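Local coordinates for PhnB-like domain-containing protein (Pseudomonas aeruginosa, PDB 1U69) that is of unknown function but belongs to the PhnB-like branch of the glyoxalase superfamily and has been proposed as a potential drug-resistance protein, at residues L11-A17 and L66-F72; H74-F78 and R111-S117. All coordinates share one frame. Residues are numbered along the deposited sequence.

Interaction 1 of 2, residues L11-A17 and L66-F72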
ATOM      1  N   LEU A  11      18.772  -2.140  -3.907  1.00  8.13           N
ATOM      2  CA  LEU A  11      19.698  -2.340  -2.803  1.00  8.36           C
ATOM      3  C   LEU A  11      20.972  -2.960  -3.345  1.00  8.30           C
ATOM      4  O   LEU A  11      20.914  -3.910  -4.124  1.00  8.23           O
ATOM      5  CB  LEU A  11      19.074  -3.253  -1.759  1.00  9.03           C
ATOM      6  CG  LEU A  11      17.853  -2.634  -1.068  1.00 10.32           C
ATOM      7  CD1 LEU A  11      17.105  -3.706  -0.313  1.00 11.84           C
ATOM      8  CD2 LEU A  11      18.284  -1.497  -0.159  1.00 13.36           C
ATOM      9  N   TRP A  12      22.109  -2.412  -2.916  1.00  8.48           N
ATOM     10  CA  TRP A  12      23.437  -2.790  -3.407  1.00  9.04           C
ATOM     11  C   TRP A  12      23.966  -3.972  -2.605  1.00  9.30           C
ATOM     12  O   TRP A  12      23.910  -3.969  -1.374  1.00 10.76           O
ATOM     13  CB  TRP A  12      24.384  -1.593  -3.256  1.00  9.85           C
ATOM     14  CG  TRP A  12      25.662  -1.638  -4.033  1.00  9.13           C
ATOM     15  CD1 TRP A  12      26.760  -2.398  -3.767  1.00 12.60           C
ATOM     16  CD2 TRP A  12      25.985  -0.847  -5.173  1.00 10.57           C
ATOM     17  NE1 TRP A  12      27.745  -2.134  -4.686  1.00 12.56           N
ATOM     18  CE2 TRP A  12      27.299  -1.185  -5.562  1.00 12.23           C
ATOM     19  CE3 TRP A  12      25.301   0.116  -5.911  1.00 12.04           C
ATOM     20  CZ2 TRP A  12      27.929  -0.607  -6.660  1.00 14.21           C
ATOM     21  CZ3 TRP A  12      25.930   0.693  -7.009  1.00 14.15           C
ATOM     22  CH2 TRP A  12      27.226   0.324  -7.375  1.00 15.15           C
ATOM     23  N   TYR A  13      24.476  -4.976  -3.309  1.00  9.43           N
ATOM     24  CA  TYR A  13      25.128  -6.134  -2.694  1.00  9.66           C
ATOM     25  C   TYR A  13      26.487  -6.370  -3.342  1.00 10.72           C
ATOM     26  O   TYR A  13      26.727  -5.953  -4.472  1.00 11.39           O
ATOM     27  CB  TYR A  13      24.270  -7.403  -2.848  1.00  9.78           C
ATOM     28  CG  TYR A  13      22.953  -7.317  -2.128  1.00  8.68           C
ATOM     29  CD1 TYR A  13      22.834  -7.713  -0.801  1.00  8.60           C
ATOM     30  CD2 TYR A  13      21.819  -6.820  -2.777  1.00  8.89           C
ATOM     31  CE1 TYR A  13      21.635  -7.594  -0.126  1.00  8.81           C
ATOM     32  CE2 TYR A  13      20.617  -6.711  -2.117  1.00  6.56           C
ATOM     33  CZ  TYR A  13      20.525  -7.092  -0.798  1.00  7.33           C
ATOM     34  OH  TYR A  13      19.316  -6.937  -0.160  1.00  9.50           O
ATOM     35  N   ASP A  14      27.369  -7.026  -2.593  1.00 12.13           N
ATOM     36  CA  ASP A  14      28.651  -7.515  -3.079  1.00 13.87           C
ATOM     37  C   ASP A  14      28.478  -8.993  -3.450  1.00 14.38           C
ATOM     38  O   ASP A  14      28.671  -9.890  -2.617  1.00 16.83           O
ATOM     39  CB  ASP A  14      29.691  -7.360  -1.967  1.00 13.69           C
ATOM     40  CG  ASP A  14      31.086  -7.727  -2.402  1.00 15.35           C
ATOM     41  OD1 ASP A  14      31.312  -7.932  -3.602  1.00 14.91           O
ATOM     42  OD2 ASP A  14      32.018  -7.817  -1.580  1.00 18.45           O
ATOM     43  N   SER A  15      28.093  -9.240  -4.690  1.00 15.30           N
ATOM     44  CA  SER A  15      27.877 -10.588  -5.202  1.00 16.03           C
ATOM     45  C   SER A  15      26.940 -11.476  -4.366  1.00 15.38           C
ATOM     46  O   SER A  15      27.154 -12.682  -4.309  1.00 18.02           O
ATOM     47  CB  SER A  15      29.224 -11.309  -5.310  1.00 16.23           C
ATOM     48  OG  SER A  15      29.550 -11.877  -4.048  1.00 20.18           O
ATOM     49  N   ALA A  16      25.947 -10.906  -3.695  1.00 14.25           N
ATOM     50  CA  ALA A  16      25.072 -11.679  -2.808  1.00 13.13           C
ATOM     51  C   ALA A  16      23.575 -11.422  -3.018  1.00 12.10           C
ATOM     52  O   ALA A  16      22.761 -11.856  -2.192  1.00 10.87           O
ATOM     53  CB  ALA A  16      25.431 -11.377  -1.368  1.00 14.12           C
ATOM     54  N   ALA A  17      23.199 -10.732  -4.100  1.00 11.07           N
ATOM     55  CA  ALA A  17      21.802 -10.332  -4.305  1.00 10.57           C
ATOM     56  C   ALA A  17      20.830 -11.502  -4.306  1.00 10.59           C
ATOM     57  O   ALA A  17      19.748 -11.412  -3.725  1.00  9.76           O
ATOM     58  CB  ALA A  17      21.646  -9.513  -5.601  1.00 10.64           C
ATOM     59  N   LEU A  66      21.140  -5.485  -6.549  1.00  9.72           N
ATOM     60  CA  LEU A  66      22.147  -5.210  -7.569  1.00 10.81           C
ATOM     61  C   LEU A  66      23.497  -5.685  -7.092  1.00 11.30           C
ATOM     62  O   LEU A  66      23.982  -5.223  -6.069  1.00 11.16           O
ATOM     63  CB  LEU A  66      22.204  -3.702  -7.828  1.00 11.25           C
ATOM     64  CG  LEU A  66      23.297  -3.146  -8.748  1.00 12.81           C
ATOM     65  CD1 LEU A  66      23.242  -3.712 -10.154  1.00 13.44           C
ATOM     66  CD2 LEU A  66      23.137  -1.623  -8.816  1.00 13.92           C
ATOM     67  N   ASN A  67      24.109  -6.600  -7.844  1.00 11.17           N
ATOM     68  CA  ASN A  67      25.476  -7.029  -7.561  1.00 11.48           C
ATOM     69  C   ASN A  67      26.487  -6.032  -8.117  1.00 12.50           C
ATOM     70  O   ASN A  67      26.958  -6.152  -9.244  1.00 13.75           O
ATOM     71  CB  ASN A  67      25.720  -8.438  -8.104  1.00 10.83           C
ATOM     72  CG  ASN A  67      25.039  -9.502  -7.258  1.00 11.35           C
ATOM     73  OD1 ASN A  67      24.902  -9.330  -6.043  1.00 10.71           O
ATOM     74  ND2 ASN A  67      24.605 -10.597  -7.887  1.00 10.64           N
ATOM     75  N   GLY A  68      26.840  -5.058  -7.290  1.00 13.31           N
ATOM     76  CA  GLY A  68      27.734  -3.991  -7.692  1.00 13.86           C
ATOM     77  C   GLY A  68      29.098  -4.050  -7.065  1.00 13.97           C
ATOM     78  O   GLY A  68      29.895  -3.144  -7.292  1.00 15.52           O
ATOM     79  N   GLY A  69      29.397  -5.087  -6.286  1.00 13.55           N
ATOM     80  CA  GLY A  69      30.697  -5.204  -5.655  1.00 13.84           C
ATOM     81  C   GLY A  69      30.773  -4.442  -4.348  1.00 13.75           C
ATOM     82  O   GLY A  69      29.772  -3.941  -3.846  1.00 12.93           O
ATOM     83  N   PRO A  70      31.966  -4.370  -3.762  1.00 13.93           N
ATOM     84  CA  PRO A  70      32.159  -3.686  -2.475  1.00 14.04           C
ATOM     85  C   PRO A  70      32.221  -2.150  -2.495  1.00 14.48           C
ATOM     86  O   PRO A  70      32.618  -1.590  -1.467  1.00 15.21           O
ATOM     87  CB  PRO A  70      33.505  -4.263  -1.991  1.00 14.19           C
ATOM     88  CG  PRO A  70      34.206  -4.553  -3.199  1.00 14.29           C
ATOM     89  CD  PRO A  70      33.208  -5.000  -4.243  1.00 14.51           C
ATOM     90  N   ALA A  71      31.815  -1.484  -3.577  1.00 14.29           N
ATOM     91  CA  ALA A  71      32.105  -0.058  -3.741  1.00 14.49           C
ATOM     92  C   ALA A  71      31.347   0.792  -2.747  1.00 14.64           C
ATOM     93  O   ALA A  71      31.851   1.810  -2.295  1.00 15.08           O
ATOM     94  CB  ALA A  71      31.801   0.419  -5.161  1.00 14.70           C
ATOM     95  N   PHE A  72      30.129   0.380  -2.420  1.00 14.48           N
ATOM     96  CA  PHE A  72      29.306   1.137  -1.481  1.00 14.53           C
ATOM     97  C   PHE A  72      28.844   0.266  -0.323  1.00 14.64           C
ATOM     98  O   PHE A  72      28.660  -0.953  -0.473  1.00 15.45           O
ATOM     99  CB  PHE A  72      28.108   1.768  -2.211  1.00 13.68           C
ATOM    100  CG  PHE A  72      28.505   2.672  -3.347  1.00 13.99           C
ATOM    101  CD1 PHE A  72      29.060   3.930  -3.096  1.00 15.62           C
ATOM    102  CD2 PHE A  72      28.365   2.265  -4.660  1.00 14.11           C
ATOM    103  CE1 PHE A  72      29.437   4.768  -4.142  1.00 15.23           C
ATOM    104  CE2 PHE A  72      28.741   3.102  -5.715  1.00 14.44           C
ATOM    105  CZ  PHE A  72      29.279   4.349  -5.453  1.00 15.71           C
TER
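The indole of Trp-12 forms the apolar centre. The edge of the Phe-72 ring meets the face of the six-membered ring of Trp-12 in a T-shaped stack, centroids 4.8 Å apart and planes at 87°, while the backbone of Gly-68 lies over the opposite face. A CB on Gly-68 would run into the indole, so the lack of a side chain lets the chain pass this close. Leu-66 adds a methyl, with CD2 4.0 Å from Trp-12 CE3. Beneath these side chains, strands 7-13 and 61-67 run parallel: Leu-66 N donates to Leu-11 O (2.9 Å) and Tyr-13 N to Leu-66 O (2.8 Å). This is the pairing of first and fourth strands in a βαβββ unit, the repeat of the glyoxalase (vicinal oxygen chelate) fold. At the strand ends Tyr-13 O takes Gly-68 N (3.0 Å) and, weakly, Gly-69 N (3.3 Å), and Gly-69, at positive phi, turns the chain so that its O accepts from Trp-12 NE1 (2.8 Å). On the sheet face away from the indole, Asn-67 OD1 accepts from the N of Ala-17 (2.9 Å), the first residue of helix 17-27. Farther out, Asp-14 OD1 lies 3.5 Å from Pro-70 CD.

Interaction 2 of 2, residues H74-F78 and R111-S117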
ATOM      1  N   HIS A  74      26.062  -0.017   3.153  1.00 12.69           N
ATOM      2  CA  HIS A  74      24.769   0.408   3.719  1.00 11.99           C
ATOM      3  C   HIS A  74      24.942   1.164   5.039  1.00 12.13           C
ATOM      4  O   HIS A  74      25.942   1.027   5.738  1.00 12.62           O
ATOM      5  CB  HIS A  74      23.828  -0.804   3.933  1.00 12.07           C
ATOM      6  CG  HIS A  74      23.345  -1.397   2.651  1.00 11.38           C
ATOM      7  ND1 HIS A  74      22.438  -0.761   1.836  1.00 12.47           N
ATOM      8  CD2 HIS A  74      23.708  -2.526   1.996  1.00 12.91           C
ATOM      9  CE1 HIS A  74      22.257  -1.477   0.740  1.00 10.24           C
ATOM     10  NE2 HIS A  74      23.018  -2.547   0.809  1.00 12.27           N
ATOM     11  N   SER A  75      23.943   1.970   5.370  1.00 11.09           N
ATOM     12  CA  SER A  75      23.825   2.556   6.701  1.00 10.83           C
ATOM     13  C   SER A  75      22.384   2.855   7.053  1.00 10.00           C
ATOM     14  O   SER A  75      21.495   2.686   6.222  1.00  9.50           O
ATOM     15  CB  SER A  75      24.651   3.832   6.814  1.00 11.67           C
ATOM     16  OG  SER A  75      23.954   4.958   6.299  1.00 13.06           O
ATOM     17  N   GLU A  76      22.183   3.339   8.273  1.00  8.25           N
ATOM     18  CA  GLU A  76      20.855   3.590   8.820  1.00  8.46           C
ATOM     19  C   GLU A  76      20.131   4.731   8.118  1.00  7.76           C
ATOM     20  O   GLU A  76      18.983   4.999   8.432  1.00  8.29           O
ATOM     21  CB  GLU A  76      20.940   3.938  10.304  1.00  8.44           C
ATOM     22  CG  GLU A  76      21.192   2.720  11.187  1.00 11.33           C
ATOM     23  CD  GLU A  76      22.651   2.416  11.415  1.00 13.20           C
ATOM     24  OE1 GLU A  76      23.535   2.929  10.687  1.00 13.13           O
ATOM     25  OE2 GLU A  76      22.920   1.594  12.347  1.00 18.90           O
ATOM     26  N   ALA A  77      20.809   5.414   7.202  1.00  7.92           N
ATOM     27  CA  ALA A  77      20.152   6.412   6.358  1.00  7.70           C
ATOM     28  C   ALA A  77      18.937   5.811   5.645  1.00  7.87           C
ATOM     29  O   ALA A  77      17.937   6.501   5.420  1.00  7.72           O
ATOM     30  CB  ALA A  77      21.141   7.004   5.356  1.00  8.69           C
ATOM     31  N   PHE A  78      19.018   4.520   5.320  1.00  7.01           N
ATOM     32  CA  PHE A  78      17.873   3.770   4.789  1.00  6.40           C
ATOM     33  C   PHE A  78      17.546   2.614   5.704  1.00  6.52           C
ATOM     34  O   PHE A  78      18.455   1.923   6.186  1.00  6.55           O
ATOM     35  CB  PHE A  78      18.170   3.212   3.399  1.00  7.31           C
ATOM     36  CG  PHE A  78      17.220   2.128   2.981  1.00  7.48           C
ATOM     37  CD1 PHE A  78      16.003   2.435   2.432  1.00 10.60           C
ATOM     38  CD2 PHE A  78      17.535   0.791   3.166  1.00  7.17           C
ATOM     39  CE1 PHE A  78      15.120   1.418   2.058  1.00 10.04           C
ATOM     40  CE2 PHE A  78      16.659  -0.205   2.830  1.00  8.49           C
ATOM     41  CZ  PHE A  78      15.455   0.099   2.271  1.00  8.09           C
ATOM     42  N   ARG A 111      20.128  -5.195  11.902  1.00 10.12           N
ATOM     43  CA  ARG A 111      20.843  -5.194  10.641  1.00 10.98           C
ATOM     44  C   ARG A 111      20.979  -6.611  10.129  1.00 11.00           C
ATOM     45  O   ARG A 111      21.250  -7.529  10.901  1.00 10.85           O
ATOM     46  CB  ARG A 111      22.226  -4.572  10.833  1.00 12.27           C
ATOM     47  CG  ARG A 111      22.170  -3.148  11.289  1.00 16.29           C
ATOM     48  CD  ARG A 111      23.228  -2.257  10.688  1.00 20.54           C
ATOM     49  NE  ARG A 111      24.543  -2.672  11.134  1.00 21.94           N
ATOM     50  CZ  ARG A 111      25.297  -2.021  12.012  1.00 22.70           C
ATOM     51  NH1 ARG A 111      24.890  -0.868  12.557  1.00 22.32           N
ATOM     52  NH2 ARG A 111      26.472  -2.534  12.344  1.00 23.03           N
ATOM     53  N   ASP A 112      20.805  -6.795   8.824  1.00  9.76           N
ATOM     54  CA  ASP A 112      20.956  -8.128   8.246  1.00  9.90           C
ATOM     55  C   ASP A 112      22.411  -8.425   7.859  1.00  9.52           C
ATOM     56  O   ASP A 112      23.314  -7.600   8.024  1.00  9.90           O
ATOM     57  CB  ASP A 112      19.956  -8.398   7.104  1.00  9.67           C
ATOM     58  CG  ASP A 112      20.212  -7.598   5.836  1.00  9.24           C
ATOM     59  OD1 ASP A 112      21.359  -7.163   5.589  1.00  9.03           O
ATOM     60  OD2 ASP A 112      19.278  -7.433   4.986  1.00 10.03           O
ATOM     61  N   LYS A 113      22.607  -9.637   7.352  1.00 10.26           N
ATOM     62  CA  LYS A 113      23.913 -10.155   6.980  1.00 10.97           C
ATOM     63  C   LYS A 113      24.650  -9.265   5.993  1.00 11.59           C
ATOM     64  O   LYS A 113      25.879  -9.251   5.990  1.00 11.35           O
ATOM     65  CB  LYS A 113      23.715 -11.545   6.357  1.00 11.30           C
ATOM     66  CG  LYS A 113      24.971 -12.225   5.866  1.00 13.37           C
ATOM     67  CD  LYS A 113      24.713 -13.691   5.564  1.00 13.61           C
ATOM     68  CE  LYS A 113      25.987 -14.399   5.151  1.00 15.13           C
ATOM     69  NZ  LYS A 113      25.705 -15.721   4.559  1.00 15.39           N
ATOM     70  N   TRP A 114      23.900  -8.530   5.164  1.00 10.86           N
ATOM     71  CA  TRP A 114      24.447  -7.722   4.069  1.00 11.30           C
ATOM     72  C   TRP A 114      24.520  -6.253   4.471  1.00 11.11           C
ATOM     73  O   TRP A 114      24.887  -5.396   3.671  1.00 11.88           O
ATOM     74  CB  TRP A 114      23.610  -7.962   2.794  1.00 11.43           C
ATOM     75  CG  TRP A 114      23.555  -9.434   2.525  1.00 11.69           C
ATOM     76  CD1 TRP A 114      24.517 -10.185   1.914  1.00 11.58           C
ATOM     77  CD2 TRP A 114      22.558 -10.358   2.975  1.00 10.05           C
ATOM     78  NE1 TRP A 114      24.162 -11.514   1.922  1.00 12.06           N
ATOM     79  CE2 TRP A 114      22.960 -11.649   2.561  1.00 10.26           C
ATOM     80  CE3 TRP A 114      21.347 -10.227   3.659  1.00 10.54           C
ATOM     81  CZ2 TRP A 114      22.206 -12.784   2.820  1.00 10.85           C
ATOM     82  CZ3 TRP A 114      20.605 -11.349   3.918  1.00 10.09           C
ATOM     83  CH2 TRP A 114      21.037 -12.619   3.505  1.00 11.15           C
ATOM     84  N   GLY A 115      24.221  -5.987   5.742  1.00 10.76           N
ATOM     85  CA  GLY A 115      24.366  -4.672   6.325  1.00 11.12           C
ATOM     86  C   GLY A 115      23.167  -3.764   6.202  1.00 10.43           C
ATOM     87  O   GLY A 115      23.267  -2.592   6.584  1.00 10.50           O
ATOM     88  N   ILE A 116      22.046  -4.279   5.699  1.00  9.56           N
ATOM     89  CA  ILE A 116      20.848  -3.453   5.498  1.00  9.45           C
ATOM     90  C   ILE A 116      20.097  -3.343   6.812  1.00  8.58           C
ATOM     91  O   ILE A 116      19.965  -4.324   7.542  1.00  9.07           O
ATOM     92  CB  ILE A 116      19.978  -4.063   4.393  1.00  9.51           C
ATOM     93  CG1 ILE A 116      20.712  -3.905   3.056  1.00 11.35           C
ATOM     94  CG2 ILE A 116      18.596  -3.427   4.368  1.00 10.42           C
ATOM     95  CD1 ILE A 116      20.309  -4.876   2.034  1.00 14.19           C
ATOM     96  N   SER A 117      19.614  -2.149   7.117  1.00  8.39           N
ATOM     97  CA  SER A 117      18.895  -1.894   8.355  1.00  8.45           C
ATOM     98  C   SER A 117      17.411  -2.248   8.242  1.00  8.89           C
ATOM     99  O   SER A 117      16.737  -1.872   7.284  1.00  8.53           O
ATOM    100  CB  SER A 117      19.015  -0.422   8.764  1.00  8.62           C
ATOM    101  OG  SER A 117      20.311  -0.114   9.292  1.00  8.46           O
TER
HETATM  102  O   HOH W   1      26.782  -2.915   3.557  1.00 27.76           O
HETATM  103  O   HOH W   2      26.163  -1.735   7.156  1.00 38.54           O
HETATM  104  O   HOH W   3      20.423   0.180   5.520  1.00 11.40           O
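Three waters join these two loops' backbones, and the one direct hydrogen bond between them belongs to a salt bridge. Water 1 links His-74 N to Trp-114 O, water 2 donates to both His-74 O and Gly-115 O, and water 3 joins Phe-78 O to Ser-117 N. Alongside, Ile-116 CG1 sits 3.4 Å from the centroid of the His-74 ring, almost on its normal, a CH-pi contact. At the outer end Arg-111 NH1 reaches Glu-76 OE2 at 3.2 Å. Asp-112 shapes the second loop: its OD1 accepts from Trp-114 N (2.9 Å) in an Asx turn and from Ile-116 N (3.0 Å), holding the type I turn that ends at Gly-115. His-74 NE2 is hydrogen-bonded to Trp-12 O. The loops lead into the parallel strands 78-84 and 117-122, with Ile-116 packed on strand 7-13 and helix 17-27, and Phe-78 stacked on Phe-78 of the second subunit, whose strand continues the sheet.

How the interactions relate
From the N terminus, strand 7-13 leads through helix 17-27 and two further strands to strand 61-67, where interaction 1 closes the first βαβββ unit by joining its first and last strands. The chain then crosses to the second unit, and interaction 2 spans the interval from the approach to strand 78-84 to the start of strand 117-122, with helix 87-99 between. The two closures follow in series, neither nested nor crossed, with centres about 12 Å apart. They nevertheless touch: His-74 NE2 is hydrogen-bonded to Trp-12 O at 2.8 Å, and Tyr-13 packs on Ile-116 and Trp-114. Both also reach the second subunit.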